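Local coordinates for protein excinuclease ABC, subunit A. (Deinococcus radiodurans, PDB 2VF7) that binds DNA and hydrolyses ATP, and probably serves in recognising damaged DNA for excision repair, at residues R63-S68 with L91-A96; Y755-P760 with R774-L779; A767-L772 with M793-A798. The protein carries 1 engineered substitution. One frame throughout, in Å; residues are numbered along the deposited sequence. Where two conformers were deposited one is given.

Overall arrangement
Starting from the N terminus, the chain first closes a loop at contact 1, where helix 49-69, which begins at the first Walker A lysine, meets the lead-in to strand 94-96, an outer strand of the first nucleotide-binding sheet; the second subunit packs here too. Contacts 2 and 3 come much later, in the second ATPase half, their centres 41 and 38 Å from that of contact 1. Contact 2 closes the loop from strand 753-758 to helix 766-781. Before the chain reaches that helix's second half, it passes A767-L772, which the short helix 793-796, just after strand 785-789, meets in contact 3. The two loops therefore cross, sharing helix 766-781, with centres 11 Å apart.

Contact 1 (R63-S68 with L91-A96); sequences RRYLES and LPPAVA
Y65 and P93 mark the closest backbone approach, 6.5 Å between their CA atoms, where segment 63-68 of helix 49-69 passes the bend that leads into strand 94-96. The side chains meet at an angle: Y65 CD1 rests on P93 CG at 4.1 Å, a single apolar touch. With CG anti to the backbone N (chi1 -171°), the tyrosine carries its ring out from the helix toward P93, where CD1 comes obliquely to the pyrrolidine.

One residue earlier, R64 NH1 lies 4.4 Å from L91 CB, a loose approach of guanidinium to aliphatic carbon. The helix is the one that follows the first P-loop, and 94-96 is an outer strand of the parallel core of that ABC ATPase half, paired with strand 402-406. The guanidinium itself is fixed elsewhere, NE in a salt bridge with E60 and NH2 hydrogen-bonded to I88 O. R64 O in turn accepts the S68 hydroxyl, OG to O 3.2 Å. The same surface faces the dimer partner: the Y65 ring meets Y65 of the second subunit with planes about 50° apart, and P93 packs on P93 of that subunit.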
loop_
_atom_site.group_PDB
_atom_site.type_symbol
_atom_site.label_atom_id
_atom_site.label_comp_id
_atom_site.label_asym_id
_atom_site.label_seq_id
_atom_site.Cartn_x
_atom_site.Cartn_y
_atom_site.Cartn_z
ATOM N N ARG A 63 8.334 8.618 -4.922
ATOM C CA ARG A 63 9.275 7.633 -4.398
ATOM C C ARG A 63 9.779 7.984 -2.989
ATOM O O ARG A 63 9.824 7.128 -2.122
ATOM C CB ARG A 63 10.459 7.517 -5.363
ATOM C CG ARG A 63 11.542 6.537 -4.954
ATOM C CD ARG A 63 12.859 6.977 -5.561
ATOM N NE ARG A 63 13.999 6.395 -4.867
ATOM C CZ ARG A 63 14.891 7.087 -4.159
ATOM N NH1 ARG A 63 14.795 8.414 -4.045
ATOM N NH2 ARG A 63 15.894 6.444 -3.569
ATOM N N ARG A 64 10.173 9.236 -2.783
ATOM C CA ARG A 64 10.741 9.701 -1.511
ATOM C C ARG A 64 9.739 9.621 -0.371
ATOM O O ARG A 64 10.046 9.103 0.705
ATOM C CB ARG A 64 11.218 11.148 -1.633
ATOM C CG ARG A 64 12.441 11.322 -2.486
ATOM C CD ARG A 64 12.863 12.770 -2.522
ATOM N NE ARG A 64 14.121 12.917 -3.235
ATOM C CZ ARG A 64 14.640 14.088 -3.577
ATOM N NH1 ARG A 64 14.005 15.214 -3.255
ATOM N NH2 ARG A 64 15.793 14.137 -4.237
ATOM N N TYR A 65 8.544 10.149 -0.625
ATOM C CA TYR A 65 7.478 10.145 0.362
ATOM C C TYR A 65 7.131 8.730 0.808
ATOM O O TYR A 65 7.169 8.434 2.013
ATOM C CB TYR A 65 6.242 10.926 -0.133
ATOM C CG TYR A 65 5.200 11.139 0.948
ATOM C CD1 TYR A 65 5.376 12.106 1.948
ATOM C CD2 TYR A 65 4.053 10.346 0.997
ATOM C CE1 TYR A 65 4.424 12.280 2.953
ATOM C CE2 TYR A 65 3.103 10.508 2.002
ATOM C CZ TYR A 65 3.294 11.477 2.966
ATOM O OH TYR A 65 2.329 11.627 3.935
ATOM N N LEU A 66 6.832 7.850 -0.149
ATOM C CA LEU A 66 6.373 6.492 0.180
ATOM C C LEU A 66 7.417 5.628 0.874
ATOM O O LEU A 66 7.069 4.729 1.622
ATOM C CB LEU A 66 5.813 5.774 -1.051
ATOM C CG LEU A 66 4.539 6.345 -1.677
ATOM C CD1 LEU A 66 4.442 5.919 -3.146
ATOM C CD2 LEU A 66 3.279 5.945 -0.904
ATOM N N GLU A 67 8.692 5.899 0.621
ATOM C CA GLU A 67 9.783 5.201 1.299
ATOM C C GLU A 67 9.998 5.707 2.729
ATOM O O GLU A 67 10.627 5.049 3.552
ATOM C CB GLU A 67 11.074 5.374 0.521
ATOM C CG GLU A 67 11.135 4.651 -0.810
ATOM C CD GLU A 67 12.552 4.607 -1.355
ATOM O OE1 GLU A 67 13.502 4.936 -0.597
ATOM O OE2 GLU A 67 12.720 4.242 -2.538
ATOM N N SER A 68 9.489 6.892 3.010
ATOM C CA SER A 68 9.528 7.436 4.343
ATOM C C SER A 68 8.336 6.982 5.159
ATOM O O SER A 68 8.477 6.757 6.360
ATOM C CB SER A 68 9.568 8.951 4.283
ATOM O OG SER A 68 10.818 9.372 3.792
ATOM N N LEU A 91 11.840 20.038 -3.060
ATOM C CA LEU A 91 10.674 19.430 -3.700
ATOM C C LEU A 91 9.676 18.891 -2.671
ATOM O O LEU A 91 9.986 17.918 -1.976
ATOM C CB LEU A 91 11.131 18.258 -4.583
ATOM C CG LEU A 91 10.577 18.018 -5.990
ATOM C CD1 LEU A 91 10.545 16.505 -6.190
ATOM C CD2 LEU A 91 9.204 18.633 -6.295
ATOM N N PRO A 92 8.463 19.501 -2.592
ATOM C CA PRO A 92 7.445 18.991 -1.648
ATOM C C PRO A 92 6.841 17.652 -2.132
ATOM O O PRO A 92 7.220 17.165 -3.189
ATOM C CB PRO A 92 6.386 20.115 -1.588
ATOM C CG PRO A 92 6.768 21.138 -2.622
ATOM C CD PRO A 92 7.974 20.649 -3.388
ATOM N N PRO A 93 5.955 17.021 -1.334
ATOM C CA PRO A 93 5.255 15.848 -1.888
ATOM C C PRO A 93 4.373 16.226 -3.086
ATOM O O PRO A 93 4.052 17.400 -3.254
ATOM C CB PRO A 93 4.416 15.357 -0.705
ATOM C CG PRO A 93 5.141 15.894 0.509
ATOM C CD PRO A 93 5.587 17.260 0.073
ATOM N N ALA A 94 4.004 15.242 -3.914
ATOM C CA ALA A 94 3.301 15.511 -5.163
ATOM C C ALA A 94 2.078 14.626 -5.392
ATOM O O ALA A 94 2.101 13.440 -5.080
ATOM C CB ALA A 94 4.268 15.392 -6.345
ATOM N N VAL A 95 1.035 15.221 -5.981
ATOM C CA VAL A 95 -0.178 14.531 -6.438
ATOM C C VAL A 95 -0.332 14.722 -7.958
ATOM O O VAL A 95 -0.313 15.844 -8.433
ATOM C CB VAL A 95 -1.444 15.101 -5.723
ATOM C CG1 VAL A 95 -2.670 14.264 -6.044
ATOM C CG2 VAL A 95 -1.228 15.171 -4.203
ATOM N N ALA A 96 -0.453 13.634 -8.720
ATOM C CA ALA A 96 -0.786 13.738 -10.140
ATOM C C ALA A 96 -2.302 13.679 -10.306
ATOM O O ALA A 96 -2.949 12.739 -9.821
ATOM C CB ALA A 96 -0.114 12.639 -10.965
#

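Contact 2 (Y755-P760 with R774-L779); sequences YVLDEP and RQLVKL
Y755 and L779 form one of two apolar pairs that fasten the helix of a beta-alpha-beta unit to its first strand. The unit runs from strand 753-758 through helix 766-781 to strand 785-789, within the second ABC ATPase half, and the sequence YVLDEP has the hydrophobic run and acidic end of a Walker B motif. Y755 and L757, alternate residues of the strand, both point toward the helix; L776 and L779, three residues apart, come from the other side to meet them.

The first pair is the tighter. L779 places CG between its backbone N and carbonyl carbon (chi1 83°), the crowded position, and this carries CD1 against the tyrosine ring: L779 CD1 is 3.4 Å from Y755 CD1. The methyl meets the ring obliquely, near both CD1 and CE1. The ring's far end is anchored as well, since Y755 OH is hydrogen-bonded to E744 O, which probably limits how far the phenol can shift from the leucine.

The second pair lies nearer the nucleotide end of the strand. The side chains of L757 and L776 slide past each other in opposite directions, and they touch only through one methyl apiece. L776 leaves its backbone at a slant, yet its CD2 methyl reaches the strand. V786 of strand 785-789 packs on both L757 and L779. Between the leucines, L757 CD2 meets L776 CD2 at 3.9 Å.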
loop_
_atom_site.group_PDB
_atom_site.type_symbol
_atom_site.label_atom_id
_atom_site.label_comp_id
_atom_site.label_asym_id
_atom_site.label_seq_id
_atom_site.Cartn_x
_atom_site.Cartn_y
_atom_site.Cartn_z
ATOM N N TYR A 755 -13.901 9.676 -43.001
ATOM C CA TYR A 755 -13.092 9.568 -41.786
ATOM C C TYR A 755 -13.701 10.413 -40.691
ATOM O O TYR A 755 -13.800 11.632 -40.841
ATOM C CB TYR A 755 -11.655 10.033 -42.032
ATOM C CG TYR A 755 -10.873 9.173 -42.989
ATOM C CD1 TYR A 755 -10.995 9.353 -44.360
ATOM C CD2 TYR A 755 -10.016 8.174 -42.527
ATOM C CE1 TYR A 755 -10.296 8.573 -45.250
ATOM C CE2 TYR A 755 -9.302 7.379 -43.421
ATOM C CZ TYR A 755 -9.452 7.596 -44.785
ATOM O OH TYR A 755 -8.772 6.847 -45.700
ATOM N N VAL A 756 -14.099 9.777 -39.591
ATOM C CA VAL A 756 -14.548 10.526 -38.421
ATOM C C VAL A 756 -13.502 10.522 -37.294
ATOM O O VAL A 756 -13.068 9.478 -36.806
ATOM C CB VAL A 756 -15.979 10.147 -37.946
ATOM C CG1 VAL A 756 -16.921 9.946 -39.146
ATOM C CG2 VAL A 756 -15.957 8.924 -37.081
ATOM N N LEU A 757 -13.107 11.730 -36.909
ATOM C CA LEU A 757 -11.972 11.962 -36.032
ATOM C C LEU A 757 -12.367 12.836 -34.826
ATOM O O LEU A 757 -13.028 13.872 -34.970
ATOM C CB LEU A 757 -10.865 12.657 -36.834
ATOM C CG LEU A 757 -9.930 11.975 -37.854
ATOM C CD1 LEU A 757 -10.517 10.788 -38.582
ATOM C CD2 LEU A 757 -9.407 12.992 -38.877
ATOM N N ASP A 758 -11.980 12.411 -33.634
ATOM C CA ASP A 758 -12.155 13.230 -32.431
ATOM C C ASP A 758 -10.881 14.065 -32.243
ATOM O O ASP A 758 -9.803 13.621 -32.596
ATOM C CB ASP A 758 -12.435 12.307 -31.234
ATOM C CG ASP A 758 -12.548 13.049 -29.907
ATOM O OD1 ASP A 758 -12.006 12.519 -28.905
ATOM O OD2 ASP A 758 -13.179 14.132 -29.855
ATOM N N GLU A 759 -11.009 15.264 -31.689
ATOM C CA GLU A 759 -9.916 16.250 -31.603
ATOM C C GLU A 759 -8.526 15.765 -32.062
ATOM O O GLU A 759 -7.684 15.467 -31.240
ATOM C CB GLU A 759 -9.846 16.817 -30.187
ATOM C CG GLU A 759 -9.708 18.338 -30.142
ATOM C CD GLU A 759 -8.372 18.832 -30.670
ATOM O OE1 GLU A 759 -7.343 18.133 -30.463
ATOM O OE2 GLU A 759 -8.348 19.917 -31.288
ATOM N N PRO A 760 -8.270 15.719 -33.384
ATOM C CA PRO A 760 -7.076 15.004 -33.896
ATOM C C PRO A 760 -5.709 15.576 -33.474
ATOM O O PRO A 760 -4.665 14.951 -33.721
ATOM C CB PRO A 760 -7.244 15.082 -35.429
ATOM C CG PRO A 760 -8.668 15.489 -35.654
ATOM C CD PRO A 760 -9.053 16.323 -34.476
ATOM N N ARG A 774 -1.644 19.279 -43.117
ATOM C CA ARG A 774 -1.239 18.986 -44.496
ATOM C C ARG A 774 -1.604 17.566 -44.912
ATOM O O ARG A 774 -1.876 17.302 -46.085
ATOM C CB ARG A 774 0.268 19.161 -44.682
ATOM C CG ARG A 774 0.786 20.552 -44.399
ATOM C CD ARG A 774 2.153 20.769 -45.040
ATOM N NE ARG A 774 3.264 20.208 -44.266
ATOM C CZ ARG A 774 3.918 20.855 -43.300
ATOM N NH1 ARG A 774 3.570 22.097 -42.966
ATOM N NH2 ARG A 774 4.919 20.250 -42.656
ATOM N N GLN A 775 -1.579 16.643 -43.958
ATOM C CA GLN A 775 -1.910 15.256 -44.258
ATOM C C GLN A 775 -3.428 15.086 -44.378
ATOM O O GLN A 775 -3.905 14.280 -45.184
ATOM C CB GLN A 775 -1.310 14.275 -43.227
ATOM C CG GLN A 775 0.087 14.630 -42.659
ATOM C CD GLN A 775 1.168 14.879 -43.713
ATOM O OE1 GLN A 775 1.260 14.175 -44.733
ATOM N NE2 GLN A 775 2.015 15.880 -43.451
ATOM N N LEU A 776 -4.178 15.850 -43.583
ATOM C CA LEU A 776 -5.637 15.862 -43.680
ATOM C C LEU A 776 -6.081 16.462 -45.003
ATOM O O LEU A 776 -7.074 16.023 -45.567
ATOM C CB LEU A 776 -6.286 16.606 -42.498
ATOM C CG LEU A 776 -6.165 15.994 -41.090
ATOM C CD1 LEU A 776 -6.965 16.763 -40.066
ATOM C CD2 LEU A 776 -6.553 14.517 -41.049
ATOM N N VAL A 777 -5.342 17.458 -45.492
ATOM C CA VAL A 777 -5.544 18.009 -46.840
ATOM C C VAL A 777 -5.347 16.929 -47.916
ATOM O O VAL A 777 -6.181 16.776 -48.803
ATOM C CB VAL A 777 -4.614 19.214 -47.104
ATOM C CG1 VAL A 777 -4.631 19.611 -48.550
ATOM C CG2 VAL A 777 -5.030 20.403 -46.248
ATOM N N LYS A 778 -4.253 16.176 -47.811
ATOM C CA LYS A 778 -3.960 15.095 -48.754
ATOM C C LYS A 778 -5.112 14.124 -48.913
ATOM O O LYS A 778 -5.533 13.840 -50.029
ATOM C CB LYS A 778 -2.680 14.338 -48.365
ATOM C CG LYS A 778 -1.426 14.998 -48.903
ATOM C CD LYS A 778 -0.234 14.059 -48.946
ATOM C CE LYS A 778 0.704 14.284 -47.768
ATOM N NZ LYS A 778 2.098 13.819 -48.092
ATOM N N LEU A 779 -5.643 13.631 -47.801
ATOM C CA LEU A 779 -6.679 12.603 -47.878
ATOM C C LEU A 779 -8.063 13.121 -48.361
ATOM O O LEU A 779 -8.889 12.336 -48.832
ATOM C CB LEU A 779 -6.727 11.759 -46.587
ATOM C CG LEU A 779 -7.483 12.193 -45.336
ATOM C CD1 LEU A 779 -8.940 11.815 -45.514
ATOM C CD2 LEU A 779 -6.927 11.532 -44.096
#

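Contact 3 (A767-L772 with M793-A798); sequences ADVERL and MQVVAA
V769 and V795 supply the purely apolar part of this contact, CG2 to CG2 at 3.7 Å, the same pair whose CA atoms come nearest, 7.8 Å apart.

Beside it lies a mixed contact, in which the amide of Q794 reaches the V769 methyls from the opposing helix. Q794 OE1 is 3.2 Å from V769 CG1 and its CD 3.6 Å from V769 CG2. Because V769 has chi1 near 0°, an eclipsed torsion, the shortest of these approaches is best read with caution. Q794 gets there with CG anti to the backbone N (chi1 -176°) and the rest of its chain extended. E770 crosses Q794 loosely at about a right angle, E770 CG to Q794 NE2 4.2 Å.

The polar bonds go to outside partners. Q794 NE2 donates to P766 O, at the start of helix 766-781, and E770 OE1 is hydrogen-bonded to Y484 OH. With an alanine here instead of Q794, P766 O would probably lose this donor and V769 CG1 its amide neighbour, leaving a gap beside V795.

The contact ties helix 766-781, from a beta-alpha-beta unit of the second ABC ATPase half, to short helix 793-796 after strand 785-789; helix 480-487 packs on A767, helix 834-840 on M793 and V796, and V796 also touches strand 525-529.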
loop_
_atom_site.group_PDB
_atom_site.type_symbol
_atom_site.label_atom_id
_atom_site.label_comp_id
_atom_site.label_asym_id
_atom_site.label_seq_id
_atom_site.Cartn_x
_atom_site.Cartn_y
_atom_site.Cartn_z
ATOM N N ALA A 767 2.848 24.170 -33.472
ATOM C CA ALA A 767 3.742 23.917 -34.598
ATOM C C ALA A 767 3.527 22.534 -35.211
ATOM O O ALA A 767 3.731 22.353 -36.412
ATOM C CB ALA A 767 5.195 24.089 -34.185
ATOM N N ASP A 768 3.130 21.569 -34.385
ATOM C CA ASP A 768 2.885 20.207 -34.840
ATOM C C ASP A 768 1.639 20.158 -35.715
ATOM O O ASP A 768 1.605 19.425 -36.695
ATOM C CB ASP A 768 2.679 19.232 -33.665
ATOM C CG ASP A 768 3.957 18.943 -32.852
ATOM O OD1 ASP A 768 5.089 18.898 -33.399
ATOM O OD2 ASP A 768 3.808 18.710 -31.636
ATOM N N VAL A 769 0.608 20.919 -35.360
ATOM C CA VAL A 769 -0.680 20.773 -36.025
ATOM C C VAL A 769 -0.609 21.185 -37.489
ATOM O O VAL A 769 -1.292 20.601 -38.325
ATOM C CB VAL A 769 -1.887 21.412 -35.230
ATOM C CG1 VAL A 769 -1.450 22.053 -33.937
ATOM C CG2 VAL A 769 -2.709 22.384 -36.085
ATOM N N GLU A 770 0.254 22.153 -37.792
ATOM C CA GLU A 770 0.563 22.521 -39.166
ATOM C C GLU A 770 0.959 21.299 -40.022
ATOM O O GLU A 770 0.432 21.111 -41.125
ATOM C CB GLU A 770 1.660 23.595 -39.202
ATOM C CG GLU A 770 1.363 24.840 -38.343
ATOM C CD GLU A 770 2.116 26.105 -38.790
ATOM O OE1 GLU A 770 1.753 27.204 -38.302
ATOM O OE2 GLU A 770 3.066 26.016 -39.608
ATOM N N ARG A 771 1.868 20.475 -39.504
ATOM C CA ARG A 771 2.283 19.231 -40.162
ATOM C C ARG A 771 1.148 18.195 -40.249
ATOM O O ARG A 771 1.069 17.436 -41.220
ATOM C CB ARG A 771 3.507 18.624 -39.451
ATOM C CG ARG A 771 4.163 17.413 -40.158
ATOM C CD ARG A 771 4.985 16.520 -39.189
ATOM N NE ARG A 771 6.432 16.535 -39.437
ATOM C CZ ARG A 771 7.043 15.896 -40.444
ATOM N NH1 ARG A 771 6.337 15.206 -41.336
ATOM N NH2 ARG A 771 8.364 15.959 -40.584
ATOM N N LEU A 772 0.276 18.155 -39.243
ATOM C CA LEU A 772 -0.858 17.226 -39.248
ATOM C C LEU A 772 -1.918 17.630 -40.289
ATOM O O LEU A 772 -2.447 16.782 -41.015
ATOM C CB LEU A 772 -1.487 17.136 -37.842
ATOM C CG LEU A 772 -2.466 16.020 -37.425
ATOM C CD1 LEU A 772 -3.874 16.260 -37.939
ATOM C CD2 LEU A 772 -1.961 14.627 -37.823
ATOM N N MET A 793 -9.373 26.688 -32.494
ATOM C CA MET A 793 -9.741 27.544 -33.594
ATOM C C MET A 793 -8.685 27.593 -34.677
ATOM O O MET A 793 -8.984 27.965 -35.797
ATOM C CB MET A 793 -10.075 28.940 -33.067
ATOM C CG MET A 793 -11.247 28.967 -32.066
ATOM S SD MET A 793 -12.770 28.171 -32.643
ATOM C CE MET A 793 -13.361 27.334 -31.167
ATOM N N GLN A 794 -7.458 27.198 -34.340
ATOM C CA GLN A 794 -6.359 27.066 -35.311
ATOM C C GLN A 794 -6.758 26.097 -36.421
ATOM O O GLN A 794 -6.566 26.377 -37.598
ATOM C CB GLN A 794 -5.062 26.576 -34.614
ATOM C CG GLN A 794 -3.805 26.493 -35.523
ATOM C CD GLN A 794 -2.626 25.732 -34.880
ATOM O OE1 GLN A 794 -2.803 24.957 -33.924
ATOM N NE2 GLN A 794 -1.421 25.938 -35.416
ATOM N N VAL A 795 -7.323 24.967 -36.013
ATOM C CA VAL A 795 -7.732 23.901 -36.914
ATOM C C VAL A 795 -9.078 24.181 -37.570
ATOM O O VAL A 795 -9.284 23.857 -38.739
ATOM C CB VAL A 795 -7.797 22.552 -36.157
ATOM C CG1 VAL A 795 -8.540 21.500 -36.979
ATOM C CG2 VAL A 795 -6.398 22.073 -35.829
ATOM N N VAL A 796 -9.989 24.769 -36.806
ATOM C CA VAL A 796 -11.322 25.143 -37.290
ATOM C C VAL A 796 -11.249 26.236 -38.369
ATOM O O VAL A 796 -12.094 26.309 -39.249
ATOM C CB VAL A 796 -12.229 25.553 -36.100
ATOM C CG1 VAL A 796 -13.620 26.017 -36.560
ATOM C CG2 VAL A 796 -12.364 24.389 -35.146
ATOM N N ALA A 797 -10.207 27.055 -38.300
ATOM C CA ALA A 797 -9.966 28.132 -39.236
ATOM C C ALA A 797 -9.475 27.651 -40.615
ATOM O O ALA A 797 -9.518 28.402 -41.588
ATOM C CB ALA A 797 -8.986 29.121 -38.629
ATOM N N ALA A 798 -8.997 26.413 -40.701
ATOM C CA ALA A 798 -8.575 25.848 -41.989
ATOM C C ALA A 798 -9.475 24.712 -42.494
ATOM O O ALA A 798 -9.119 23.999 -43.434
ATOM C CB ALA A 798 -7.129 25.408 -41.931
#